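Local coordinates for fatty Acyl-Adenylate Ligase (Escherichia coli, PDB 3PBK), which is a member of the AMP-binding (ANL) enzyme family and holds 5'-O-[(S)-(dodecanoyloxy)(hydroxy)phosphoryl]adenosine in a pocket of this model, at residues A34-Y39 against L244-L249; P216-V221 against R269-V274; P391-E396 against S416-M421; R398-M403 against V410-I415. All coordinates share one frame; numbering follows the deposited sequence.

Interaction 1 of 4, residues A34-Y39 against L244-L249; sequences AGMNFY and LSVDYL
Strands 35-39 and 246-248 are parallel neighbours in the large mixed sheet of the AMP-binding fold, and run at 22° to each other with their axes 4.8 Å apart. Their backbones form a regular parallel ladder centred on Asn-37, whose N donates to Val-246 O (3.0 Å) and whose O receives Tyr-248 N (2.9 Å). Val-246 N to Gly-35 O and Tyr-39 N to Tyr-248 O extend it in both directions.

A polar supplement comes from the Asn-37 side chain. Its CG lies beside the backbone N (chi1 -50°), which turns ND2 back onto Val-246 O in a weak but straight bond, so that this oxygen faces two donors. Asp-247 points the same way alongside Asn-37, with its carboxylate engaged by Arg-219 in a salt bridge.

Apolar packing fills the other face, where Met-36 (a selenomethionine), Phe-38, Val-246 and Tyr-248 gather; helix 229-241 covers Met-36 and Val-246, and Phe-38 leans on Leu-49 of strand 45-50. Met-36 CG touches Val-246 CG1 at 3.4 Å and meets the edge of the Tyr-248 ring at CE1. The Phe-38 and Tyr-248 side chains run side by side, their rings meeting obliquely with planes 37° apart, Phe-38 CE1 being 3.6 Å from Tyr-248 CD1. Tyr-248 OH is hydrogen-bonded to Phe-235 O, and the Met-36 methyl CE ends 3.3 Å from that same hydroxyl oxygen.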
# COMPACT_ATOMS: atom_id res chain seq x y z
N ALA A 34 18.25 -11.40 -15.54
CA ALA A 34 17.85 -10.73 -14.31
C ALA A 34 17.05 -11.66 -13.41
O ALA A 34 16.68 -12.77 -13.81
CB ALA A 34 17.03 -9.48 -14.62
N GLY A 35 16.80 -11.21 -12.20
CA GLY A 35 16.04 -11.99 -11.26
C GLY A 35 15.92 -11.25 -9.96
O GLY A 35 16.22 -10.05 -9.87
N MSE A 36 15.49 -11.97 -8.93
CA MSE A 36 15.32 -11.40 -7.61
C MSE A 36 16.45 -11.79 -6.67
O MSE A 36 17.05 -12.86 -6.80
CB MSE A 36 14.00 -11.86 -7.03
CG MSE A 36 12.82 -11.19 -7.66
SE MSE A 36 11.48 -12.53 -8.04
CE MSE A 36 9.92 -11.37 -8.29
N ASN A 37 16.72 -10.91 -5.72
CA ASN A 37 17.74 -11.15 -4.72
C ASN A 37 17.23 -10.82 -3.31
O ASN A 37 16.93 -9.67 -3.00
CB ASN A 37 18.99 -10.36 -5.08
CG ASN A 37 19.41 -10.57 -6.53
OD1 ASN A 37 20.30 -11.37 -6.82
ND2 ASN A 37 18.75 -9.87 -7.45
N PHE A 38 17.14 -11.85 -2.48
CA PHE A 38 16.67 -11.69 -1.11
C PHE A 38 17.81 -11.48 -0.13
O PHE A 38 18.70 -12.33 -0.01
CB PHE A 38 15.87 -12.92 -0.71
CG PHE A 38 14.77 -13.24 -1.66
CD1 PHE A 38 13.49 -12.77 -1.44
CD2 PHE A 38 15.02 -14.01 -2.79
CE1 PHE A 38 12.46 -13.06 -2.31
CE2 PHE A 38 14.00 -14.31 -3.68
CZ PHE A 38 12.71 -13.84 -3.43
N TYR A 39 17.78 -10.35 0.57
CA TYR A 39 18.86 -9.98 1.47
C TYR A 39 18.43 -10.07 2.92
O TYR A 39 17.28 -9.77 3.25
CB TYR A 39 19.34 -8.57 1.15
CG TYR A 39 20.27 -8.50 -0.03
CD1 TYR A 39 19.78 -8.44 -1.32
CD2 TYR A 39 21.65 -8.51 0.14
CE1 TYR A 39 20.63 -8.37 -2.41
CE2 TYR A 39 22.51 -8.44 -0.95
CZ TYR A 39 21.99 -8.37 -2.22
OH TYR A 39 22.84 -8.31 -3.31
N LEU A 244 13.59 -6.49 -15.26
CA LEU A 244 14.50 -5.75 -14.39
C LEU A 244 14.74 -6.47 -13.07
O LEU A 244 13.83 -7.03 -12.48
CB LEU A 244 13.92 -4.37 -14.07
CG LEU A 244 13.93 -3.30 -15.16
CD1 LEU A 244 13.70 -1.93 -14.55
CD2 LEU A 244 15.24 -3.32 -15.92
N SER A 245 15.97 -6.43 -12.57
CA SER A 245 16.26 -7.10 -11.31
C SER A 245 15.69 -6.32 -10.11
O SER A 245 15.38 -5.14 -10.22
CB SER A 245 17.76 -7.30 -11.15
OG SER A 245 18.25 -8.22 -12.13
N VAL A 246 15.56 -6.99 -8.98
CA VAL A 246 15.10 -6.33 -7.76
C VAL A 246 15.75 -6.95 -6.53
O VAL A 246 16.06 -8.14 -6.52
CB VAL A 246 13.57 -6.40 -7.64
CG1 VAL A 246 13.12 -7.81 -7.37
CG2 VAL A 246 13.08 -5.47 -6.55
N ASP A 247 15.96 -6.15 -5.49
CA ASP A 247 16.50 -6.62 -4.22
C ASP A 247 15.51 -6.38 -3.09
O ASP A 247 15.03 -5.26 -2.92
CB ASP A 247 17.78 -5.88 -3.87
CG ASP A 247 18.69 -5.74 -5.05
OD1 ASP A 247 18.67 -6.62 -5.93
OD2 ASP A 247 19.44 -4.74 -5.10
N TYR A 248 15.24 -7.41 -2.30
CA TYR A 248 14.29 -7.28 -1.20
C TYR A 248 14.92 -7.28 0.17
O TYR A 248 15.91 -7.98 0.40
CB TYR A 248 13.30 -8.43 -1.22
CG TYR A 248 12.57 -8.57 -2.51
CD1 TYR A 248 12.77 -9.67 -3.32
CD2 TYR A 248 11.67 -7.61 -2.92
CE1 TYR A 248 12.10 -9.81 -4.51
CE2 TYR A 248 10.99 -7.74 -4.10
CZ TYR A 248 11.20 -8.84 -4.90
OH TYR A 248 10.52 -8.96 -6.09
N LEU A 249 14.34 -6.51 1.08
CA LEU A 249 14.51 -6.71 2.51
C LEU A 249 13.21 -7.26 3.07
O LEU A 249 12.14 -7.14 2.45
CB LEU A 249 14.86 -5.39 3.21
CG LEU A 249 16.30 -4.88 3.08
CD1 LEU A 249 16.46 -3.53 3.75
CD2 LEU A 249 17.28 -5.87 3.68

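Interaction 2 of 4, residues P216-V221 against R269-V274; sequences PGDRCV and RGTVSV
Within the parallel part of the mixed sheet of the AMP-binding fold, the start of strand 220-222 pairs with the start of strand 272-275, with Cys-220 opposite Val-272. Arg-219 O is gripped by two successive amides: Thr-271 N approaches in the carbonyl plane at 2.9 Å, while Val-272 N, at 3.2 Å, stands above that plane. The return bond runs from Val-221 N to Val-272 O, nearly along the C=O axis.

Side-chain torsions sort the groups around this backbone core. Cys-220 SG sits beside its own backbone N (chi1 -45°) and reaches Val-272 CB at 4.5 Å on one face of the sheet. Val-272 has CG1 anti to its N, which leaves CG2 beside the N and directed to Asp-218, 3.8 Å from OD2. The aspartate side chain crosses that of Thr-271 at about a right angle, and its OD2 is held in a salt bridge by Arg-301. Arg-219 is extended at chi2 (-180°), and its guanidinium goes to Asp-247 of the adjoining strand.

On the opposite face, Val-221 places CG1 anti to its N and CG2 beside it, the latter lying 4.2 Å from Gly-270 CA; helix 260-267 packs over this valine. Ser-273 OG is anti to its backbone N (chi1 179°), a position from which it also bonds to Trp-261 NE1. That hydroxyl donates to Val-221 O at 2.7 Å, arriving above the carbonyl plane.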
# COMPACT_ATOMS: atom_id res chain seq x y z
N PRO A 216 16.45 1.02 -19.31
CA PRO A 216 17.37 -0.12 -19.26
C PRO A 216 18.50 0.18 -18.28
O PRO A 216 19.03 1.30 -18.26
CB PRO A 216 17.90 -0.19 -20.69
CG PRO A 216 16.87 0.50 -21.51
CD PRO A 216 16.34 1.60 -20.65
N GLY A 217 18.84 -0.81 -17.45
CA GLY A 217 19.86 -0.62 -16.44
C GLY A 217 19.31 -0.22 -15.08
O GLY A 217 20.06 -0.25 -14.08
N ASP A 218 18.04 0.16 -15.01
CA ASP A 218 17.37 0.41 -13.73
C ASP A 218 17.35 -0.86 -12.89
O ASP A 218 17.36 -1.98 -13.41
CB ASP A 218 15.94 0.93 -13.92
CG ASP A 218 15.84 2.45 -13.93
OD1 ASP A 218 16.87 3.12 -13.68
OD2 ASP A 218 14.74 2.99 -14.17
N ARG A 219 17.32 -0.68 -11.58
CA ARG A 219 17.26 -1.81 -10.67
C ARG A 219 16.51 -1.43 -9.40
O ARG A 219 16.86 -0.47 -8.73
CB ARG A 219 18.66 -2.27 -10.31
CG ARG A 219 18.76 -2.84 -8.92
CD ARG A 219 20.17 -3.26 -8.64
NE ARG A 219 20.46 -4.55 -9.24
CZ ARG A 219 20.75 -5.62 -8.52
NH1 ARG A 219 20.81 -5.49 -7.20
NH2 ARG A 219 21.00 -6.79 -9.10
N CYS A 220 15.47 -2.21 -9.08
CA CYS A 220 14.57 -1.92 -7.97
C CYS A 220 15.01 -2.45 -6.60
O CYS A 220 15.70 -3.45 -6.49
CB CYS A 220 13.19 -2.46 -8.28
SG CYS A 220 12.67 -2.09 -9.95
N VAL A 221 14.57 -1.75 -5.56
CA VAL A 221 14.85 -2.12 -4.18
C VAL A 221 13.57 -1.96 -3.38
O VAL A 221 12.97 -0.88 -3.40
CB VAL A 221 15.95 -1.21 -3.58
CG1 VAL A 221 16.20 -1.56 -2.12
CG2 VAL A 221 17.24 -1.32 -4.39
N ARG A 269 24.21 -0.11 -6.09
CA ARG A 269 23.91 1.00 -6.98
C ARG A 269 22.46 0.93 -7.43
O ARG A 269 22.15 1.15 -8.61
CB ARG A 269 24.84 0.95 -8.19
CG ARG A 269 26.30 1.08 -7.85
CD ARG A 269 26.64 2.49 -7.44
NE ARG A 269 26.34 2.73 -6.02
CZ ARG A 269 26.16 3.94 -5.50
NH1 ARG A 269 26.22 5.03 -6.27
NH2 ARG A 269 25.90 4.07 -4.21
N GLY A 270 21.58 0.61 -6.49
CA GLY A 270 20.14 0.58 -6.71
C GLY A 270 19.61 1.87 -7.29
O GLY A 270 20.20 2.94 -7.13
N THR A 271 18.47 1.79 -7.96
CA THR A 271 18.04 2.90 -8.79
C THR A 271 16.63 3.39 -8.47
O THR A 271 16.38 4.58 -8.39
CB THR A 271 18.14 2.50 -10.27
OG1 THR A 271 19.40 2.93 -10.79
CG2 THR A 271 17.04 3.14 -11.07
N VAL A 272 15.71 2.44 -8.30
CA VAL A 272 14.31 2.75 -8.11
C VAL A 272 13.83 2.11 -6.82
O VAL A 272 14.15 0.96 -6.52
CB VAL A 272 13.44 2.25 -9.30
CG1 VAL A 272 11.97 2.23 -8.95
CG2 VAL A 272 13.67 3.13 -10.50
N SER A 273 13.08 2.86 -6.04
CA SER A 273 12.48 2.30 -4.85
C SER A 273 11.32 3.17 -4.46
O SER A 273 11.30 4.36 -4.78
CB SER A 273 13.48 2.23 -3.71
OG SER A 273 12.86 1.71 -2.55
N VAL A 274 10.34 2.60 -3.78
CA VAL A 274 9.18 3.36 -3.37
C VAL A 274 8.75 2.89 -2.00
O VAL A 274 8.80 1.69 -1.72
CB VAL A 274 8.01 3.23 -4.37
CG1 VAL A 274 6.84 4.11 -3.95
CG2 VAL A 274 8.45 3.58 -5.79

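Interaction 3 of 4, residues P391-E396 against S416-M421; sequences PEHGIE and SGPSLM
The His-393 ring and the Pro-418 ring form the heart of this contact: Pro-418 CD stands over one face of the imidazole, 3.6 Å from its centroid, in a CH-pi interaction offset toward the ring rim. His-393 CG lies beside its own backbone N (chi1 -52°), which swings the ring across to the other segment, where CE1 also comes up to Ser-419. The hydroxyl of Ser-419 is itself hydrogen-bonded to Asn-203 OD1.

Next to the rings the backbones join as an antiparallel hydrogen-bonded pair. Gly-394 N donates to Ser-416 O at 2.8 Å from above the carbonyl plane, and Ser-416 N returns a weak bond to Gly-394 O. Gly-394 has no side chain, and Ser-416 OG settles 3.8 Å from its CA.

Further out, a type I turn from Gly-417 to Leu-420, closed by Leu-420 N to Gly-417 O at 3.0 Å, sets Pro-418 and Ser-419 in place, with helix 197-211 touching both through Ala-202. The join between the start of strand 394-398 and the end of strand 411-416 with the loop that follows it thus rests on a backbone pair plus CH-pi packing, and its ring contact would not depend on a charge on His-393.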
# COMPACT_ATOMS: atom_id res chain seq x y z
N PRO A 391 -1.90 7.71 -19.53
CA PRO A 391 -2.47 7.45 -20.85
C PRO A 391 -3.58 6.41 -20.80
O PRO A 391 -3.42 5.33 -20.23
CB PRO A 391 -1.27 6.93 -21.64
CG PRO A 391 -0.12 7.64 -21.06
CD PRO A 391 -0.42 7.77 -19.58
N GLU A 392 -4.71 6.77 -21.40
CA GLU A 392 -5.87 5.90 -21.53
C GLU A 392 -6.69 5.75 -20.24
O GLU A 392 -7.72 5.08 -20.25
CB GLU A 392 -5.49 4.53 -22.10
CG GLU A 392 -4.91 4.62 -23.52
CD GLU A 392 -4.64 3.25 -24.14
OE1 GLU A 392 -5.17 2.24 -23.62
OE2 GLU A 392 -3.89 3.19 -25.16
N HIS A 393 -6.25 6.38 -19.15
CA HIS A 393 -7.00 6.35 -17.89
C HIS A 393 -7.55 7.71 -17.58
O HIS A 393 -6.92 8.71 -17.89
CB HIS A 393 -6.11 5.89 -16.75
CG HIS A 393 -5.41 4.62 -17.03
ND1 HIS A 393 -5.83 3.41 -16.54
CD2 HIS A 393 -4.33 4.35 -17.80
CE1 HIS A 393 -5.03 2.45 -16.97
NE2 HIS A 393 -4.11 3.00 -17.74
N GLY A 394 -8.71 7.76 -16.95
CA GLY A 394 -9.31 9.03 -16.58
C GLY A 394 -9.31 9.27 -15.09
O GLY A 394 -9.41 8.33 -14.30
N ILE A 395 -9.18 10.54 -14.70
CA ILE A 395 -9.35 10.93 -13.30
C ILE A 395 -10.29 12.12 -13.27
O ILE A 395 -10.05 13.11 -13.94
CB ILE A 395 -8.03 11.34 -12.62
CG1 ILE A 395 -7.10 10.15 -12.45
CG2 ILE A 395 -8.31 11.97 -11.26
CD1 ILE A 395 -5.73 10.53 -11.92
N GLU A 396 -11.36 12.02 -12.50
CA GLU A 396 -12.36 13.07 -12.50
C GLU A 396 -12.83 13.35 -11.07
O GLU A 396 -12.99 12.43 -10.28
CB GLU A 396 -13.53 12.64 -13.39
CG GLU A 396 -14.69 13.62 -13.47
CD GLU A 396 -15.60 13.34 -14.66
OE1 GLU A 396 -15.13 13.43 -15.81
OE2 GLU A 396 -16.78 13.00 -14.44
N SER A 416 -10.97 5.58 -14.02
CA SER A 416 -11.48 4.74 -15.10
C SER A 416 -10.36 4.42 -16.07
O SER A 416 -9.36 5.13 -16.13
CB SER A 416 -12.59 5.45 -15.85
OG SER A 416 -12.04 6.44 -16.70
N GLY A 417 -10.55 3.35 -16.84
CA GLY A 417 -9.52 2.89 -17.76
C GLY A 417 -9.17 1.45 -17.51
O GLY A 417 -9.67 0.83 -16.58
N PRO A 418 -8.27 0.90 -18.33
CA PRO A 418 -7.95 -0.53 -18.42
C PRO A 418 -7.53 -1.16 -17.10
O PRO A 418 -7.82 -2.34 -16.87
CB PRO A 418 -6.77 -0.56 -19.38
CG PRO A 418 -6.86 0.71 -20.12
CD PRO A 418 -7.37 1.71 -19.16
N SER A 419 -6.84 -0.40 -16.25
CA SER A 419 -6.37 -0.91 -14.97
C SER A 419 -7.49 -1.20 -14.00
O SER A 419 -7.35 -2.03 -13.11
CB SER A 419 -5.39 0.08 -14.35
OG SER A 419 -4.24 0.22 -15.16
N LEU A 420 -8.62 -0.51 -14.15
CA LEU A 420 -9.74 -0.65 -13.23
C LEU A 420 -10.08 -2.12 -12.99
O LEU A 420 -10.07 -2.93 -13.93
CB LEU A 420 -10.96 0.06 -13.79
CG LEU A 420 -11.85 0.80 -12.79
CD1 LEU A 420 -13.28 0.79 -13.29
CD2 LEU A 420 -11.77 0.16 -11.44
N MSE A 421 -10.40 -2.45 -11.74
CA MSE A 421 -10.76 -3.81 -11.38
C MSE A 421 -12.06 -4.21 -12.04
O MSE A 421 -12.66 -3.44 -12.79
CB MSE A 421 -10.94 -3.91 -9.88
CG MSE A 421 -12.14 -3.14 -9.38
SE MSE A 421 -12.52 -3.48 -7.49
CE MSE A 421 -14.07 -2.30 -7.30

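Interaction 4 of 4, residues R398-M403 against V410-I415; sequences RNEAGM and VGHICI
This contact is the loop end of a beta-hairpin: strand 394-398 runs out, the chain turns, and strand 411-416 returns antiparallel beside it. Arg-398 and His-412 form a hydrogen-bonded pair. Arg-398 N donates to His-412 O at 3.0 Å in an almost straight bond (174°), though from above the carbonyl plane. In return, His-412 N approaches Arg-398 O nearly along the C=O axis, at 2.7 Å.

The Arg-398 side chain is extended from CG to NE and runs along strand 411-416 past Cys-414. Its CD lies 3.6 Å from Cys-414 SG, which is turned beside its own backbone N, and Cys-414 CB stands over one face of the guanidinium. The charge is met by a salt bridge from NE to Glu-396 OE2 and by a cation-pi contact with Trp-439, so the guanidinium is held by a charge and by an aromatic ring.

Beyond the pair, the chain reverses through an Asx motif. Asn-399, with chi1 at 73°, presents OD1 to two amides: Gly-402 N lies 2.9 Å from Asn-399 OD1, nearly along the C=O axis, and Met-403 N lies 3.0 Å from Asn-399 OD1, above the carbonyl plane. Two backbone bonds tighten the same turn, Gly-402 N to Asn-399 O and Asn-399 N to the O of Met-403, a selenomethionine. Glu-400 bends at chi2 (54°), bringing its carboxylate obliquely toward the imidazole of His-412.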
# COMPACT_ATOMS: atom_id res chain seq x y z
N ARG A 398 -15.70 14.42 -8.61
CA ARG A 398 -17.16 14.53 -8.55
C ARG A 398 -17.67 14.83 -7.16
O ARG A 398 -17.03 14.51 -6.16
CB ARG A 398 -17.83 13.25 -9.04
CG ARG A 398 -17.47 12.86 -10.44
CD ARG A 398 -18.07 11.53 -10.78
NE ARG A 398 -17.75 11.15 -12.15
CZ ARG A 398 -18.02 9.97 -12.67
NH1 ARG A 398 -18.61 9.04 -11.92
NH2 ARG A 398 -17.69 9.72 -13.93
N ASN A 399 -18.85 15.42 -7.11
CA ASN A 399 -19.47 15.76 -5.86
C ASN A 399 -20.38 14.65 -5.36
O ASN A 399 -20.42 13.54 -5.91
CB ASN A 399 -20.29 17.04 -6.01
CG ASN A 399 -21.56 16.81 -6.81
OD1 ASN A 399 -21.85 15.69 -7.23
ND2 ASN A 399 -22.32 17.88 -7.02
N GLU A 400 -21.12 14.97 -4.30
CA GLU A 400 -22.06 14.06 -3.66
C GLU A 400 -22.93 13.37 -4.70
O GLU A 400 -22.95 12.14 -4.80
CB GLU A 400 -22.95 14.86 -2.70
CG GLU A 400 -23.31 14.10 -1.44
CD GLU A 400 -22.08 13.57 -0.71
OE1 GLU A 400 -21.05 14.30 -0.67
OE2 GLU A 400 -22.14 12.43 -0.20
N ALA A 401 -23.62 14.19 -5.49
CA ALA A 401 -24.62 13.74 -6.45
C ALA A 401 -24.05 12.89 -7.58
O ALA A 401 -24.78 12.13 -8.21
CB ALA A 401 -25.37 14.94 -7.02
N GLY A 402 -22.76 13.05 -7.87
CA GLY A 402 -22.14 12.32 -8.96
C GLY A 402 -21.86 13.20 -10.16
O GLY A 402 -21.53 12.71 -11.24
N MSE A 403 -21.99 14.50 -9.95
CA MSE A 403 -21.74 15.47 -11.01
C MSE A 403 -20.33 16.01 -10.94
O MSE A 403 -19.82 16.30 -9.87
CB MSE A 403 -22.76 16.61 -10.95
CG MSE A 403 -24.22 16.17 -11.21
SE MSE A 403 -24.61 15.23 -12.93
CE MSE A 403 -24.68 13.34 -12.34
N VAL A 410 -13.01 20.51 -4.17
CA VAL A 410 -12.71 19.21 -3.58
C VAL A 410 -13.92 18.31 -3.68
O VAL A 410 -15.04 18.76 -3.47
CB VAL A 410 -12.31 19.35 -2.11
CG1 VAL A 410 -12.06 17.98 -1.49
CG2 VAL A 410 -11.07 20.23 -1.99
N GLY A 411 -13.69 17.03 -4.03
CA GLY A 411 -14.75 16.03 -4.13
C GLY A 411 -14.19 14.62 -4.23
O GLY A 411 -12.99 14.41 -4.01
N HIS A 412 -15.06 13.66 -4.57
CA HIS A 412 -14.70 12.23 -4.71
C HIS A 412 -13.82 11.99 -5.94
O HIS A 412 -14.23 12.26 -7.06
CB HIS A 412 -15.94 11.37 -4.89
CG HIS A 412 -16.93 11.46 -3.76
ND1 HIS A 412 -16.96 12.51 -2.88
CD2 HIS A 412 -17.94 10.63 -3.39
CE1 HIS A 412 -17.93 12.33 -2.00
NE2 HIS A 412 -18.55 11.20 -2.30
N ILE A 413 -12.62 11.46 -5.73
CA ILE A 413 -11.73 11.10 -6.83
C ILE A 413 -12.24 9.86 -7.56
O ILE A 413 -12.30 8.78 -6.99
CB ILE A 413 -10.34 10.82 -6.30
CG1 ILE A 413 -9.77 12.04 -5.60
CG2 ILE A 413 -9.43 10.40 -7.42
CD1 ILE A 413 -8.46 11.77 -4.88
N CYS A 414 -12.59 9.99 -8.83
CA CYS A 414 -13.10 8.87 -9.61
C CYS A 414 -12.14 8.49 -10.73
O CYS A 414 -11.61 9.35 -11.43
CB CYS A 414 -14.47 9.18 -10.19
SG CYS A 414 -15.74 9.52 -8.97
N ILE A 415 -11.94 7.19 -10.90
CA ILE A 415 -10.97 6.68 -11.86
C ILE A 415 -11.65 5.80 -12.90
O ILE A 415 -12.77 5.34 -12.69
CB ILE A 415 -9.87 5.88 -11.16
CG1 ILE A 415 -10.47 4.79 -10.27
CG2 ILE A 415 -8.99 6.79 -10.34
CD1 ILE A 415 -9.43 3.85 -9.66

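Interactions 1 and 2 belong to one sheet and touch directly, their centres 10 Å apart: strands 246-248 and 220-222 are neighbours, joined by the salt bridge from Asp-247 OD2 to Arg-219 NH1 (2.6 Å) and a probable hydrogen bond from Asp-247 N to Cys-220 O (2.9 Å). Interactions 3 and 4 form a second pair on the smaller antiparallel sheet, with 398-403/410-415 nested inside the loop closed by 391-396/416-421. Between the pairs the nearest atoms are about 16 Å apart. The bound 5'-O-[(S)-(dodecanoyloxy)(hydroxy)phosphoryl]adenosine is approached most closely by interaction 2, through the Val-274 side chain at about 4 Å; Ser-419 and His-412 side chains are each about 11 Å away.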